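Local atomic coordinates of tRNA-splicing ligase RtcB (Thermus thermophilus, PDB entry 2EPG), a protein that probably joins broken RNA ends, using GTP and manganese to ligate a 3'-phosphate or 2',3'-cyclic phosphate end to a 5'-hydroxyl end. Residues 106-117 against 330-341. Numbering follows the deposited sequence.
Sequences DINCGVRLLASH and GLRVLYDLAHNN
Arg112 and Asp336 form a buried salt bridge, with NE of Arg112 2.8 Å from OD1 of Asp336. The bond is almost straight (177°), lies in the guanidinium plane and uses the anti lone pair of OD1. The carboxylate and guanidinium planes are 83° apart. A bend at chi3 (-64°) turns the Arg112 head so that NH2 meets Val333 CG2 at 3.4 Å. One water bridges Arg112 NH1 and Asp336 OD1. A leucine in place of Arg112 would probably leave the buried Asp336 OD1 without its charged mate.

The backbones pair as antiparallel strands, 110-116 with 332-338, and strand 240-247 pairs along the other edge of 110-116. A classic beta bulge sets Leu334 and Tyr335 opposite Leu113.

On the opposite face from Arg112 and Asp336, Val111 CG2 sits over the His339 ring, 3.8 Å from its centroid, in a CH-pi contact. The Leu113 and Leu334 side chains lie side by side, with CD2 of Leu113 4.1 Å from CD1 of Leu334.

In the type II turn from Asp106 to Cys109, Asp106 O accepts hydrogen bonds from Cys109 N and, from the opposite face of its carbonyl plane, from Asn340 ND2 at 3.2 Å. This ties the turn to Asn340. Asp106 is a predicted manganese ligand; its carboxylate has Ser249 as partner and lies beside His215, another predicted ligand. His339 and Asn340 are predicted to bind GMP, and His339 also the second manganese.

Further out, Gly358 N is hydrogen-bonded to Asn340 OD1, and His339 ND1 to His410, the predicted guanylylated histidine. Arg308 makes a salt bridge to Asp336 OD2. Gln309 OE1 is hydrogen-bonded to Arg112 NH1.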
loop_
_atom_site.group_PDB
_atom_site.type_symbol
_atom_site.label_atom_id
_atom_site.label_comp_id
_atom_site.label_asym_id
_atom_site.label_seq_id
_atom_site.Cartn_x
_atom_site.Cartn_y
_atom_site.Cartn_z
ATOM N N ASP A 106 1.712 -10.302 -1.748
ATOM C CA ASP A 106 0.820 -9.851 -0.694
ATOM C C ASP A 106 -0.130 -8.766 -1.219
ATOM O O ASP A 106 0.120 -7.576 -1.086
ATOM C CB ASP A 106 1.594 -9.346 0.514
ATOM C CG ASP A 106 0.689 -9.142 1.732
ATOM O OD1 ASP A 106 1.213 -8.894 2.841
ATOM O OD2 ASP A 106 -0.548 -9.224 1.577
ATOM N N ILE A 107 -1.219 -9.213 -1.835
ATOM C CA ILE A 107 -2.224 -8.334 -2.401
ATOM C C ILE A 107 -2.798 -7.415 -1.352
ATOM O O ILE A 107 -3.263 -7.846 -0.291
ATOM C CB ILE A 107 -3.348 -9.143 -3.071
ATOM C CG1 ILE A 107 -2.739 -9.973 -4.211
ATOM C CG2 ILE A 107 -4.453 -8.194 -3.612
ATOM C CD1 ILE A 107 -3.695 -10.977 -4.859
ATOM N N ASN A 108 -2.757 -6.131 -1.679
ATOM C CA ASN A 108 -3.217 -5.058 -0.811
ATOM C C ASN A 108 -2.530 -5.031 0.530
ATOM O O ASN A 108 -3.150 -4.711 1.541
ATOM C CB ASN A 108 -4.730 -5.057 -0.600
ATOM C CG ASN A 108 -5.226 -3.763 0.089
ATOM O OD1 ASN A 108 -4.443 -2.821 0.320
ATOM N ND2 ASN A 108 -6.518 -3.713 0.414
ATOM N N CYS A 109 -1.257 -5.417 0.548
ATOM C CA CYS A 109 -0.471 -5.275 1.762
ATOM C C CYS A 109 -0.567 -3.745 1.765
ATOM O O CYS A 109 -0.384 -3.107 0.713
ATOM C CB CYS A 109 0.991 -5.686 1.526
ATOM S SG CYS A 109 2.152 -5.150 2.834
ATOM N N GLY A 110 -0.884 -3.152 2.903
ATOM C CA GLY A 110 -1.026 -1.713 2.907
ATOM C C GLY A 110 -0.845 -1.083 4.263
ATOM O O GLY A 110 -0.349 -1.722 5.191
ATOM N N VAL A 111 -1.289 0.165 4.383
ATOM C CA VAL A 111 -1.112 0.900 5.617
ATOM C C VAL A 111 -2.335 1.685 6.052
ATOM O O VAL A 111 -3.004 2.302 5.232
ATOM C CB VAL A 111 0.048 1.926 5.461
ATOM C CG1 VAL A 111 0.370 2.566 6.793
ATOM C CG2 VAL A 111 1.276 1.240 4.861
ATOM N N ARG A 112 -2.617 1.660 7.349
ATOM C CA ARG A 112 -3.697 2.459 7.888
ATOM C C ARG A 112 -3.076 3.330 8.981
ATOM O O ARG A 112 -2.274 2.841 9.795
ATOM C CB ARG A 112 -4.802 1.610 8.512
ATOM C CG ARG A 112 -5.811 2.477 9.275
ATOM C CD ARG A 112 -7.074 1.759 9.739
ATOM N NE ARG A 112 -7.924 1.262 8.656
ATOM C CZ ARG A 112 -9.230 1.038 8.796
ATOM N NH1 ARG A 112 -9.963 0.573 7.794
ATOM N NH2 ARG A 112 -9.819 1.324 9.942
ATOM N N LEU A 113 -3.428 4.613 8.989
ATOM C CA LEU A 113 -2.933 5.508 10.020
ATOM C C LEU A 113 -4.109 6.086 10.811
ATOM O O LEU A 113 -5.017 6.705 10.238
ATOM C CB LEU A 113 -2.116 6.665 9.422
ATOM C CG LEU A 113 -1.503 7.647 10.438
ATOM C CD1 LEU A 113 -0.447 6.942 11.300
ATOM C CD2 LEU A 113 -0.832 8.798 9.712
ATOM N N LEU A 114 -4.092 5.860 12.123
ATOM C CA LEU A 114 -5.112 6.402 13.003
ATOM C C LEU A 114 -4.483 7.659 13.631
ATOM O O LEU A 114 -3.285 7.670 13.936
ATOM C CB LEU A 114 -5.472 5.394 14.116
ATOM C CG LEU A 114 -5.960 3.989 13.734
ATOM C CD1 LEU A 114 -6.338 3.198 14.993
ATOM C CD2 LEU A 114 -7.161 4.108 12.806
ATOM N N ALA A 115 -5.286 8.706 13.800
ATOM C CA ALA A 115 -4.833 9.957 14.399
ATOM C C ALA A 115 -5.695 10.205 15.634
ATOM O O ALA A 115 -6.919 10.172 15.544
ATOM C CB ALA A 115 -5.001 11.103 13.401
ATOM N N SER A 116 -5.073 10.468 16.777
ATOM C CA SER A 116 -5.834 10.670 18.012
ATOM C C SER A 116 -5.819 12.107 18.543
ATOM O O SER A 116 -5.146 12.976 17.981
ATOM C CB SER A 116 -5.279 9.771 19.107
ATOM O OG SER A 116 -4.060 10.314 19.589
ATOM N N HIS A 117 -6.575 12.336 19.619
ATOM C CA HIS A 117 -6.629 13.641 20.285
ATOM C C HIS A 117 -5.524 13.741 21.337
ATOM O O HIS A 117 -5.310 14.800 21.908
ATOM C CB HIS A 117 -7.963 13.840 21.009
ATOM C CG HIS A 117 -9.113 14.113 20.100
ATOM N ND1 HIS A 117 -10.419 13.847 20.456
ATOM C CD2 HIS A 117 -9.163 14.657 18.861
ATOM C CE1 HIS A 117 -11.224 14.215 19.474
ATOM N NE2 HIS A 117 -10.487 14.710 18.495
ATOM N N GLY A 330 -10.076 9.637 20.878
ATOM C CA GLY A 330 -10.587 10.065 19.586
ATOM C C GLY A 330 -9.811 9.517 18.395
ATOM O O GLY A 330 -9.506 10.269 17.477
ATOM N N LEU A 331 -9.499 8.218 18.409
ATOM C CA LEU A 331 -8.753 7.576 17.326
ATOM C C LEU A 331 -9.538 7.471 16.012
ATOM O O LEU A 331 -10.362 6.578 15.829
ATOM C CB LEU A 331 -8.294 6.186 17.771
ATOM C CG LEU A 331 -7.047 6.192 18.664
ATOM C CD1 LEU A 331 -6.985 4.922 19.517
ATOM C CD2 LEU A 331 -5.809 6.324 17.772
ATOM N N ARG A 332 -9.279 8.388 15.092
ATOM C CA ARG A 332 -9.989 8.367 13.825
ATOM C C ARG A 332 -9.072 7.894 12.724
ATOM O O ARG A 332 -7.852 7.997 12.850
ATOM C CB ARG A 332 -10.500 9.765 13.466
ATOM C CG ARG A 332 -11.359 10.425 14.533
ATOM C CD ARG A 332 -11.837 11.778 14.040
ATOM N NE ARG A 332 -12.341 12.628 15.114
ATOM C CZ ARG A 332 -12.687 13.902 14.940
ATOM N NH1 ARG A 332 -13.136 14.621 15.966
ATOM N NH2 ARG A 332 -12.581 14.457 13.731
ATOM N N VAL A 333 -9.663 7.375 11.649
ATOM C CA VAL A 333 -8.885 6.936 10.509
ATOM C C VAL A 333 -8.501 8.197 9.716
ATOM O O VAL A 333 -9.373 8.909 9.211
ATOM C CB VAL A 333 -9.709 6.001 9.598
ATOM C CG1 VAL A 333 -8.905 5.641 8.358
ATOM C CG2 VAL A 333 -10.107 4.713 10.385
ATOM N N LEU A 334 -7.207 8.495 9.649
ATOM C CA LEU A 334 -6.741 9.641 8.879
ATOM C C LEU A 334 -6.842 9.168 7.430
ATOM O O LEU A 334 -7.473 9.817 6.589
ATOM C CB LEU A 334 -5.302 9.984 9.269
ATOM C CG LEU A 334 -4.739 11.279 8.673
ATOM C CD1 LEU A 334 -3.641 11.809 9.581
ATOM C CD2 LEU A 334 -4.225 11.019 7.251
ATOM N N TYR A 335 -6.223 8.028 7.141
ATOM C CA TYR A 335 -6.336 7.422 5.808
ATOM C C TYR A 335 -5.902 5.956 5.858
ATOM O O TYR A 335 -5.310 5.503 6.838
ATOM C CB TYR A 335 -5.488 8.165 4.757
ATOM C CG TYR A 335 -6.058 8.008 3.370
ATOM C CD1 TYR A 335 -7.366 8.405 3.094
ATOM C CD2 TYR A 335 -5.313 7.456 2.336
ATOM C CE1 TYR A 335 -7.910 8.244 1.818
ATOM C CE2 TYR A 335 -5.854 7.307 1.066
ATOM C CZ TYR A 335 -7.155 7.704 0.821
ATOM O OH TYR A 335 -7.700 7.555 -0.435
ATOM N N ASP A 336 -6.199 5.223 4.793
ATOM C CA ASP A 336 -5.819 3.820 4.676
ATOM C C ASP A 336 -5.663 3.548 3.176
ATOM O O ASP A 336 -6.591 3.788 2.401
ATOM C CB ASP A 336 -6.909 2.938 5.318
ATOM C CG ASP A 336 -6.653 1.434 5.143
ATOM O OD1 ASP A 336 -6.807 0.691 6.135
ATOM O OD2 ASP A 336 -6.326 0.988 4.019
ATOM N N LEU A 337 -4.487 3.077 2.762
ATOM C CA LEU A 337 -4.248 2.802 1.352
ATOM C C LEU A 337 -3.325 1.616 1.110
ATOM O O LEU A 337 -2.519 1.241 1.956
ATOM C CB LEU A 337 -3.669 4.038 0.637
ATOM C CG LEU A 337 -2.157 4.310 0.753
ATOM C CD1 LEU A 337 -1.778 5.558 -0.063
ATOM C CD2 LEU A 337 -1.779 4.498 2.224
ATOM N N ALA A 338 -3.465 1.032 -0.072
ATOM C CA ALA A 338 -2.685 -0.121 -0.488
ATOM C C ALA A 338 -1.311 0.258 -1.016
ATOM O O ALA A 338 -1.120 1.363 -1.512
ATOM C CB ALA A 338 -3.450 -0.880 -1.575
ATOM N N HIS A 339 -0.369 -0.680 -0.912
ATOM C CA HIS A 339 0.992 -0.512 -1.416
ATOM C C HIS A 339 1.212 -1.516 -2.558
ATOM O O HIS A 339 2.179 -1.406 -3.303
ATOM C CB HIS A 339 2.026 -0.723 -0.292
ATOM C CG HIS A 339 2.202 0.473 0.597
ATOM N ND1 HIS A 339 3.417 0.809 1.163
ATOM C CD2 HIS A 339 1.335 1.449 0.966
ATOM C CE1 HIS A 339 3.292 1.944 1.832
ATOM N NE2 HIS A 339 2.039 2.353 1.727
ATOM N N ASN A 340 0.319 -2.508 -2.671
ATOM C CA ASN A 340 0.372 -3.509 -3.751
ATOM C C ASN A 340 -1.056 -3.676 -4.248
ATOM O O ASN A 340 -1.922 -4.104 -3.484
ATOM C CB ASN A 340 0.857 -4.893 -3.273
ATOM C CG ASN A 340 2.313 -4.907 -2.843
ATOM O OD1 ASN A 340 3.176 -4.340 -3.502
ATOM N ND2 ASN A 340 2.590 -5.587 -1.743
ATOM N N ASN A 341 -1.317 -3.341 -5.508
ATOM C CA ASN A 341 -2.661 -3.492 -6.034
ATOM C C ASN A 341 -2.776 -3.078 -7.494
ATOM O O ASN A 341 -1.971 -2.306 -7.983
ATOM C CB ASN A 341 -3.623 -2.638 -5.214
ATOM C CG ASN A 341 -4.911 -3.356 -4.900
ATOM O OD1 ASN A 341 -5.810 -2.799 -4.264
ATOM N ND2 ASN A 341 -5.014 -4.604 -5.343
HETATM O O HOH W 1 -8.961 -0.853 5.564
#